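Local coordinates for disease resistance protein RRS1 (Arabidopsis thaliana, PDB 4C6S) that acts as a disease resistance protein and transcription factor, forming with RPS4 a receptor complex that recognises the bacterial effectors AvrRps4 and PopP2, at residues H23-L28 / N35-V40; R29-N34 / E134-V139. All blocks are in the same frame, centred on the assembly; numbering follows the deposited sequence.

Interaction 1: residues H23-L28 / N35-V40. With NA (sodium ion), chain H.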
ATOM      1  N   HIS A  23      -2.684  -3.413  -3.575  1.00 17.04           N
ATOM      2  CA  HIS A  23      -1.709  -2.845  -4.499  1.00 19.24           C
ATOM      3  C   HIS A  23      -1.053  -3.945  -5.304  1.00 22.10           C
ATOM      4  O   HIS A  23      -0.771  -3.761  -6.492  1.00 18.00           O
ATOM      5  CB  HIS A  23      -0.641  -2.031  -3.760  1.00 17.87           C
ATOM      6  CG  HIS A  23      -1.203  -0.909  -2.954  1.00 19.49           C
ATOM      7  ND1 HIS A  23      -1.743   0.223  -3.518  1.00 18.98           N
ATOM      8  CD2 HIS A  23      -1.305  -0.744  -1.609  1.00 19.73           C
ATOM      9  CE1 HIS A  23      -2.153   1.042  -2.562  1.00 18.20           C
ATOM     10  NE2 HIS A  23      -1.885   0.474  -1.393  1.00 16.85           N
ATOM     11  N   LEU A  24      -0.790  -5.076  -4.654  1.00 19.25           N
ATOM     12  CA  LEU A  24      -0.177  -6.222  -5.330  1.00 17.81           C
ATOM     13  C   LEU A  24      -1.109  -6.759  -6.410  1.00 20.46           C
ATOM     14  O   LEU A  24      -0.683  -7.010  -7.537  1.00 20.36           O
ATOM     15  CB  LEU A  24       0.172  -7.334  -4.323  1.00 18.91           C
ATOM     16  CG  LEU A  24       0.778  -8.623  -4.910  1.00 22.04           C
ATOM     17  CD1 LEU A  24       2.060  -8.334  -5.704  1.00 23.72           C
ATOM     18  CD2 LEU A  24       1.069  -9.618  -3.790  1.00 20.59           C
ATOM     19  N   SER A  25      -2.387  -6.922  -6.070  1.00 19.44           N
ATOM     20  CA  SER A  25      -3.385  -7.355  -7.040  1.00 18.82           C
ATOM     21  C   SER A  25      -3.483  -6.409  -8.230  1.00 21.73           C
ATOM     22  O   SER A  25      -3.563  -6.853  -9.393  1.00 22.73           O
ATOM     23  CB  SER A  25      -4.763  -7.462  -6.368  1.00 21.70           C
ATOM     24  OG  SER A  25      -5.756  -7.903  -7.274  1.00 25.95           O
ATOM     25  N   GLU A  26      -3.506  -5.108  -7.952  1.00 18.35           N
ATOM     26  CA  GLU A  26      -3.662  -4.142  -9.035  1.00 23.73           C
ATOM     27  C   GLU A  26      -2.408  -4.129  -9.906  1.00 24.85           C
ATOM     28  O   GLU A  26      -2.493  -3.937 -11.122  1.00 23.94           O
ATOM     29  CB  GLU A  26      -3.981  -2.749  -8.481  1.00 31.82           C
ATOM     30  CG  GLU A  26      -3.910  -1.615  -9.499  1.00 37.39           C
ATOM     31  CD  GLU A  26      -4.983  -1.690 -10.579  1.00 47.20           C
ATOM     32  OE1 GLU A  26      -5.924  -2.513 -10.461  1.00 46.77           O
ATOM     33  OE2 GLU A  26      -4.883  -0.908 -11.548  1.00 53.60           O
ATOM     34  N   ALA A  27      -1.245  -4.334  -9.299  1.00 21.28           N
ATOM     35  CA  ALA A  27      -0.008  -4.337 -10.081  1.00 21.51           C
ATOM     36  C   ALA A  27       0.059  -5.560 -10.998  1.00 21.02           C
ATOM     37  O   ALA A  27       0.506  -5.470 -12.146  1.00 21.59           O
ATOM     38  CB  ALA A  27       1.208  -4.266  -9.156  1.00 20.01           C
ATOM     39  N   LEU A  28      -0.374  -6.714 -10.497  1.00 21.04           N
ATOM     40  CA  LEU A  28      -0.459  -7.899 -11.362  1.00 24.51           C
ATOM     41  C   LEU A  28      -1.414  -7.659 -12.527  1.00 23.67           C
ATOM     42  O   LEU A  28      -1.108  -8.000 -13.675  1.00 25.83           O
ATOM     43  CB  LEU A  28      -0.902  -9.129 -10.564  1.00 21.73           C
ATOM     44  CG  LEU A  28       0.133  -9.691  -9.591  1.00 25.54           C
ATOM     45  CD1 LEU A  28      -0.552 -10.676  -8.654  1.00 24.36           C
ATOM     46  CD2 LEU A  28       1.269 -10.361 -10.359  1.00 29.26           C
ATOM     47  N   ASN A  35      -5.791 -12.277 -11.637  1.00 26.94           N
ATOM     48  CA  ASN A  35      -5.536 -12.728 -10.269  1.00 23.58           C
ATOM     49  C   ASN A  35      -6.771 -12.621  -9.395  1.00 25.79           C
ATOM     50  O   ASN A  35      -7.706 -11.865  -9.702  1.00 30.36           O
ATOM     51  CB  ASN A  35      -4.332 -11.994  -9.647  1.00 23.88           C
ATOM     52  CG  ASN A  35      -4.615 -10.523  -9.360  1.00 27.05           C
ATOM     53  OD1 ASN A  35      -5.002 -10.153  -8.242  1.00 28.65           O
ATOM     54  ND2 ASN A  35      -4.428  -9.677 -10.368  1.00 26.32           N
ATOM     55  N   VAL A  36      -6.799 -13.414  -8.329  1.00 27.90           N
ATOM     56  CA  VAL A  36      -7.890 -13.336  -7.374  1.00 25.04           C
ATOM     57  C   VAL A  36      -7.249 -13.326  -6.002  1.00 25.25           C
ATOM     58  O   VAL A  36      -6.086 -13.722  -5.841  1.00 25.06           O
ATOM     59  CB  VAL A  36      -8.867 -14.522  -7.488  1.00 32.52           C
ATOM     60  CG1 VAL A  36      -9.442 -14.608  -8.891  1.00 42.14           C
ATOM     61  CG2 VAL A  36      -8.157 -15.813  -7.126  1.00 30.50           C
ATOM     62  N   VAL A  37      -7.996 -12.856  -5.009  1.00 27.45           N
ATOM     63  CA  VAL A  37      -7.454 -12.782  -3.655  1.00 24.43           C
ATOM     64  C   VAL A  37      -8.312 -13.648  -2.745  1.00 24.80           C
ATOM     65  O   VAL A  37      -9.545 -13.599  -2.811  1.00 27.62           O
ATOM     66  CB  VAL A  37      -7.422 -11.329  -3.122  1.00 27.99           C
ATOM     67  CG1 VAL A  37      -6.963 -11.313  -1.685  1.00 25.97           C
ATOM     68  CG2 VAL A  37      -6.478 -10.472  -3.952  1.00 27.52           C
ATOM     69  N   VAL A  38      -7.651 -14.452  -1.917  1.00 25.93           N
ATOM     70  CA  VAL A  38      -8.338 -15.252  -0.910  1.00 32.21           C
ATOM     71  C   VAL A  38      -7.877 -14.838   0.480  1.00 28.49           C
ATOM     72  O   VAL A  38      -6.683 -14.865   0.788  1.00 25.55           O
ATOM     73  CB  VAL A  38      -8.081 -16.750  -1.110  1.00 36.47           C
ATOM     74  CG1 VAL A  38      -8.652 -17.550   0.059  1.00 40.59           C
ATOM     75  CG2 VAL A  38      -8.693 -17.208  -2.410  1.00 36.09           C
ATOM     76  N   ASP A  39      -8.840 -14.443   1.308  1.00 31.89           N
ATOM     77  CA  ASP A  39      -8.598 -14.041   2.692  1.00 35.79           C
ATOM     78  C   ASP A  39      -8.633 -15.313   3.534  1.00 33.67           C
ATOM     79  O   ASP A  39      -9.673 -15.955   3.625  1.00 36.02           O
ATOM     80  CB  ASP A  39      -9.717 -13.062   3.109  1.00 40.11           C
ATOM     81  CG  ASP A  39      -9.625 -12.599   4.564  1.00 45.64           C
ATOM     82  OD1 ASP A  39      -8.860 -13.183   5.358  1.00 41.61           O
ATOM     83  OD2 ASP A  39     -10.362 -11.651   4.919  1.00 44.59           O
ATOM     84  N   VAL A  40      -7.513 -15.678   4.162  1.00 24.37           N
ATOM     85  CA  VAL A  40      -7.439 -16.952   4.882  1.00 29.37           C
ATOM     86  C   VAL A  40      -8.169 -16.896   6.223  1.00 33.77           C
ATOM     87  O   VAL A  40      -8.285 -17.911   6.909  1.00 35.39           O
ATOM     88  CB  VAL A  40      -5.972 -17.423   5.121  1.00 29.93           C
ATOM     89  CG1 VAL A  40      -5.243 -17.609   3.797  1.00 29.05           C
ATOM     90  CG2 VAL A  40      -5.228 -16.425   6.001  1.00 29.47           C
TER
HETATM   91 NA    NA H1156      -7.046  -4.254  -9.242  1.00 48.46          NA
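The carboxamide of N35 lies against the flank of helix 20-30, overlapping the S25 backbone carbonyl and the CB of L28. The setting is a beta-alpha-beta crossover of the TIR domain: strand 8-12 leads into helix 20-30, which returns to strand 35-39, placed beside strand 8-12 at the edge of the five-stranded parallel sheet. Helix and strand run nearly antiparallel, at 165°, as such a crossover requires. What makes the example instructive is that a polar side chain at the start of the strand fastens it to the helix at two points. S25 OG donates to N35 OD1 at 2.6 Å, arriving in the carbonyl plane on a lone pair. N35 ND2 returns a bond to S25 O at 3.1 Å, a bent one with an N-H...O angle of 139°, and also donates to I33 O in the intervening turn. With both ends of the amide engaged, its rotation is fixed. Because OG of S25 stands anti to the backbone N (chi1 -179°), the hydroxyl is carried out to the strand. L28 lies alongside the amide, its CB 3.6 Å from N35 ND2, and makes an apolar touch through CD1, 4.1 Å from N35 CB. V37 adds a looser touch, its CG2 4.2 Å from S25 CB. Elsewhere on the helix, H23 stacks on H23 of the second subunit, in line with the role of TIR domains in dimerization. E26 points away from the strand and packs on S129 of the second subunit, its OE1 binding a sodium ion at 2.4 Å while OE2 pairs with R29 NH2.

Interaction 2: residues R29-N34 / E134-V139. With NA (sodium ion), chain G.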
ATOM      1  N   ARG A  29      -2.569  -7.060 -12.246  1.00 23.08           N
ATOM      2  CA  ARG A  29      -3.540  -6.792 -13.303  1.00 25.13           C
ATOM      3  C   ARG A  29      -2.983  -5.838 -14.365  1.00 27.33           C
ATOM      4  O   ARG A  29      -3.229  -6.013 -15.561  1.00 28.66           O
ATOM      5  CB  ARG A  29      -4.826  -6.218 -12.701  1.00 28.60           C
ATOM      6  CG  ARG A  29      -6.013  -6.291 -13.617  1.00 41.81           C
ATOM      7  CD  ARG A  29      -7.123  -5.402 -13.111  1.00 42.95           C
ATOM      8  NE  ARG A  29      -6.687  -4.012 -12.988  1.00 43.98           N
ATOM      9  CZ  ARG A  29      -6.511  -3.184 -14.015  1.00 46.64           C
ATOM     10  NH1 ARG A  29      -6.720  -3.596 -15.259  1.00 47.47           N
ATOM     11  NH2 ARG A  29      -6.114  -1.940 -13.799  1.00 51.55           N
ATOM     12  N   ARG A  30      -2.242  -4.822 -13.927  1.00 28.22           N
ATOM     13  CA  ARG A  30      -1.640  -3.871 -14.854  1.00 29.19           C
ATOM     14  C   ARG A  30      -0.653  -4.553 -15.778  1.00 29.96           C
ATOM     15  O   ARG A  30      -0.408  -4.090 -16.888  1.00 33.85           O
ATOM     16  CB  ARG A  30      -0.917  -2.747 -14.105  1.00 34.64           C
ATOM     17  CG  ARG A  30      -1.820  -1.690 -13.499  1.00 48.06           C
ATOM     18  CD  ARG A  30      -1.013  -0.434 -13.171  1.00 53.24           C
ATOM     19  NE  ARG A  30       0.199  -0.750 -12.415  1.00 54.54           N
ATOM     20  CZ  ARG A  30       0.270  -0.746 -11.087  1.00 52.91           C
ATOM     21  NH1 ARG A  30      -0.801  -0.436 -10.368  1.00 48.24           N
ATOM     22  NH2 ARG A  30       1.410  -1.047 -10.475  1.00 51.88           N
ATOM     23  N   LYS A  31      -0.093  -5.658 -15.307  1.00 25.82           N
ATOM     24  CA  LYS A  31       0.926  -6.384 -16.046  1.00 25.53           C
ATOM     25  C   LYS A  31       0.255  -7.379 -16.976  1.00 27.12           C
ATOM     26  O   LYS A  31       0.920  -8.053 -17.767  1.00 33.90           O
ATOM     27  CB  LYS A  31       1.831  -7.127 -15.055  1.00 28.95           C
ATOM     28  CG  LYS A  31       3.136  -7.623 -15.648  1.00 33.35           C
ATOM     29  CD  LYS A  31       4.051  -6.452 -15.974  1.00 40.82           C
ATOM     30  CE  LYS A  31       5.407  -6.931 -16.461  1.00 49.14           C
ATOM     31  NZ  LYS A  31       6.398  -5.812 -16.552  1.00 54.44           N
ATOM     32  N   GLY A  32      -1.068  -7.471 -16.886  1.00 28.76           N
ATOM     33  CA  GLY A  32      -1.818  -8.363 -17.749  1.00 33.36           C
ATOM     34  C   GLY A  32      -1.968  -9.736 -17.131  1.00 32.51           C
ATOM     35  O   GLY A  32      -2.266 -10.714 -17.824  1.00 36.02           O
ATOM     36  N   ILE A  33      -1.790  -9.807 -15.820  1.00 26.55           N
ATOM     37  CA  ILE A  33      -1.847 -11.079 -15.124  1.00 28.47           C
ATOM     38  C   ILE A  33      -3.116 -11.174 -14.285  1.00 30.29           C
ATOM     39  O   ILE A  33      -3.248 -10.504 -13.262  1.00 30.46           O
ATOM     40  CB  ILE A  33      -0.603 -11.281 -14.240  1.00 29.38           C
ATOM     41  CG1 ILE A  33       0.665 -11.325 -15.099  1.00 27.92           C
ATOM     42  CG2 ILE A  33      -0.719 -12.545 -13.424  1.00 28.63           C
ATOM     43  CD1 ILE A  33       1.945 -11.272 -14.271  1.00 25.72           C
ATOM     44  N   ASN A  34      -4.050 -12.009 -14.731  1.00 27.78           N
ATOM     45  CA  ASN A  34      -5.304 -12.194 -14.013  1.00 29.84           C
ATOM     46  C   ASN A  34      -5.025 -12.733 -12.622  1.00 29.51           C
ATOM     47  O   ASN A  34      -4.111 -13.549 -12.436  1.00 28.63           O
ATOM     48  CB  ASN A  34      -6.197 -13.168 -14.760  1.00 30.88           C
ATOM     49  CG  ASN A  34      -6.514 -12.698 -16.155  1.00 44.80           C
ATOM     50  OD1 ASN A  34      -6.674 -11.501 -16.394  1.00 51.14           O
ATOM     51  ND2 ASN A  34      -6.605 -13.636 -17.090  1.00 49.54           N
ATOM     52  N   GLU A 134       8.805  -6.033  -7.180  1.00 20.47           N
ATOM     53  CA  GLU A 134       9.693  -7.193  -7.133  1.00 21.48           C
ATOM     54  C   GLU A 134       8.905  -8.484  -7.249  1.00 19.69           C
ATOM     55  O   GLU A 134       9.317  -9.410  -7.947  1.00 20.49           O
ATOM     56  CB  GLU A 134      10.528  -7.175  -5.847  1.00 21.30           C
ATOM     57  CG  GLU A 134      11.563  -6.078  -5.890  1.00 24.37           C
ATOM     58  CD  GLU A 134      12.326  -5.913  -4.598  1.00 31.50           C
ATOM     59  OE1 GLU A 134      11.847  -6.405  -3.551  1.00 30.52           O
ATOM     60  OE2 GLU A 134      13.403  -5.282  -4.639  1.00 28.86           O
ATOM     61  N   ILE A 135       7.778  -8.553  -6.551  1.00 18.40           N
ATOM     62  CA  ILE A 135       6.954  -9.754  -6.602  1.00 19.51           C
ATOM     63  C   ILE A 135       6.395  -9.925  -8.013  1.00 20.62           C
ATOM     64  O   ILE A 135       6.433 -11.027  -8.573  1.00 19.09           O
ATOM     65  CB  ILE A 135       5.800  -9.671  -5.596  1.00 18.06           C
ATOM     66  CG1 ILE A 135       6.376  -9.627  -4.181  1.00 19.79           C
ATOM     67  CG2 ILE A 135       4.860 -10.866  -5.776  1.00 20.22           C
ATOM     68  CD1 ILE A 135       5.391  -9.040  -3.140  1.00 20.79           C
ATOM     69  N   VAL A 136       5.886  -8.837  -8.587  1.00 20.48           N
ATOM     70  CA  VAL A 136       5.358  -8.864  -9.954  1.00 25.95           C
ATOM     71  C   VAL A 136       6.416  -9.297 -10.976  1.00 21.79           C
ATOM     72  O   VAL A 136       6.131 -10.111 -11.850  1.00 23.51           O
ATOM     73  CB  VAL A 136       4.737  -7.506 -10.358  1.00 21.95           C
ATOM     74  CG1 VAL A 136       4.399  -7.476 -11.853  1.00 25.70           C
ATOM     75  CG2 VAL A 136       3.483  -7.245  -9.523  1.00 24.30           C
ATOM     76  N   ARG A 137       7.633  -8.779 -10.865  1.00 22.08           N
ATOM     77  CA  ARG A 137       8.667  -9.121 -11.843  1.00 21.20           C
ATOM     78  C   ARG A 137       8.981 -10.612 -11.779  1.00 25.84           C
ATOM     79  O   ARG A 137       9.152 -11.273 -12.804  1.00 25.66           O
ATOM     80  CB  ARG A 137       9.935  -8.304 -11.604  1.00 22.72           C
ATOM     81  CG  ARG A 137      11.128  -8.737 -12.427  1.00 23.24           C
ATOM     82  CD  ARG A 137      12.276  -7.757 -12.234  1.00 30.22           C
ATOM     83  NE  ARG A 137      12.609  -7.662 -10.821  1.00 29.22           N
ATOM     84  CZ  ARG A 137      12.953  -6.540 -10.195  1.00 36.50           C
ATOM     85  NH1 ARG A 137      13.035  -5.388 -10.862  1.00 36.24           N
ATOM     86  NH2 ARG A 137      13.223  -6.576  -8.898  1.00 29.32           N
ATOM     87  N   ASP A 138       9.042 -11.139 -10.564  1.00 21.88           N
ATOM     88  CA  ASP A 138       9.318 -12.554 -10.343  1.00 20.40           C
ATOM     89  C   ASP A 138       8.210 -13.411 -10.953  1.00 21.38           C
ATOM     90  O   ASP A 138       8.494 -14.332 -11.729  1.00 26.41           O
ATOM     91  CB  ASP A 138       9.441 -12.800  -8.827  1.00 24.93           C
ATOM     92  CG  ASP A 138       9.733 -14.256  -8.469  1.00 33.98           C
ATOM     93  OD1 ASP A 138      10.035 -15.074  -9.363  1.00 32.09           O
ATOM     94  OD2 ASP A 138       9.673 -14.582  -7.262  1.00 34.60           O
ATOM     95  N   VAL A 139       6.957 -13.113 -10.615  1.00 23.77           N
ATOM     96  CA  VAL A 139       5.832 -13.900 -11.137  1.00 23.17           C
ATOM     97  C   VAL A 139       5.757 -13.793 -12.655  1.00 26.92           C
ATOM     98  O   VAL A 139       5.598 -14.796 -13.360  1.00 25.46           O
ATOM     99  CB  VAL A 139       4.498 -13.471 -10.487  1.00 22.12           C
ATOM    100  CG1 VAL A 139       3.305 -14.135 -11.199  1.00 23.92           C
ATOM    101  CG2 VAL A 139       4.519 -13.825  -8.994  1.00 24.43           C
TER
HETATM  102 NA    NA G1155      11.768  -8.972  -3.338  0.84 33.61          NA
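No ring or carboxylate is stacked between K31 and V136, where the two segments meet; the flat groups lie around the contact. The ring of Y140, just beyond the residues in contact, receives the ammonium end of K31 in a cation-pi interaction. On another side of helix 128-143, remote from K31 and I33, the D138 carboxylate is held at both oxygens, OD1 by a salt bridge to R118 and OD2 by a hydrogen bond from H120 NE2, whose ND1 joins E134 OE1 in binding a sodium ion. This is consistent with a second-shell role for D138, orienting the H120 ring for the metal.

The touching surfaces themselves are aliphatic. K31 uses its stem, with CG 4.0 Å and CB 4.1 Å from V136 CG1, the two side chains meeting at a slant. Its chain leaves anti to the backbone N (chi1 -165°) and then bends at chi2 (69°), laying the methylenes against the valine while the amino group continues to Y140. Deeper in, I33 meets V139 end to end, CD1 to CG1 at 4.4 Å, a looser touch of methyl groups.

In the flavodoxin-like fold of the TIR domain this contact joins the turn after helix 20-30 to the final helix, 128-143, residues remote in sequence. The turn is a Schellman motif: G32, with phi at 90°, leaves the helix, its N bonds to R29 O at 2.9 Å, and I33 N reaches back to L28 O. K31 and I33, on either side of G32, meet different turns of helix 128-143, one at the surface and the other in the core, where I33 and V139 both pack on V8 and F144. On E134, OE1 lies 2.6 Å from sodium, well away from the segment 29-34.

How the interactions relate
Both interactions depend on helix 20-30 and the turn that ends it, but they attach it to different neighbours. Interaction 1 ties the helix to edge strand 35-39 within a local crossover, where a partly exposed serine-asparagine pair supplies the two hydrogen bonds. Interaction 2 fastens the following turn to helix 128-143, distant in sequence, through mostly buried aliphatic packing with a lysine at its surface margin. They also touch directly: L28 O and I33 N form a probable hydrogen bond of 2.9 Å across the helix end, and A27 CB packs on V136 CG2, extending the second contact's apolar surface back along the first helix.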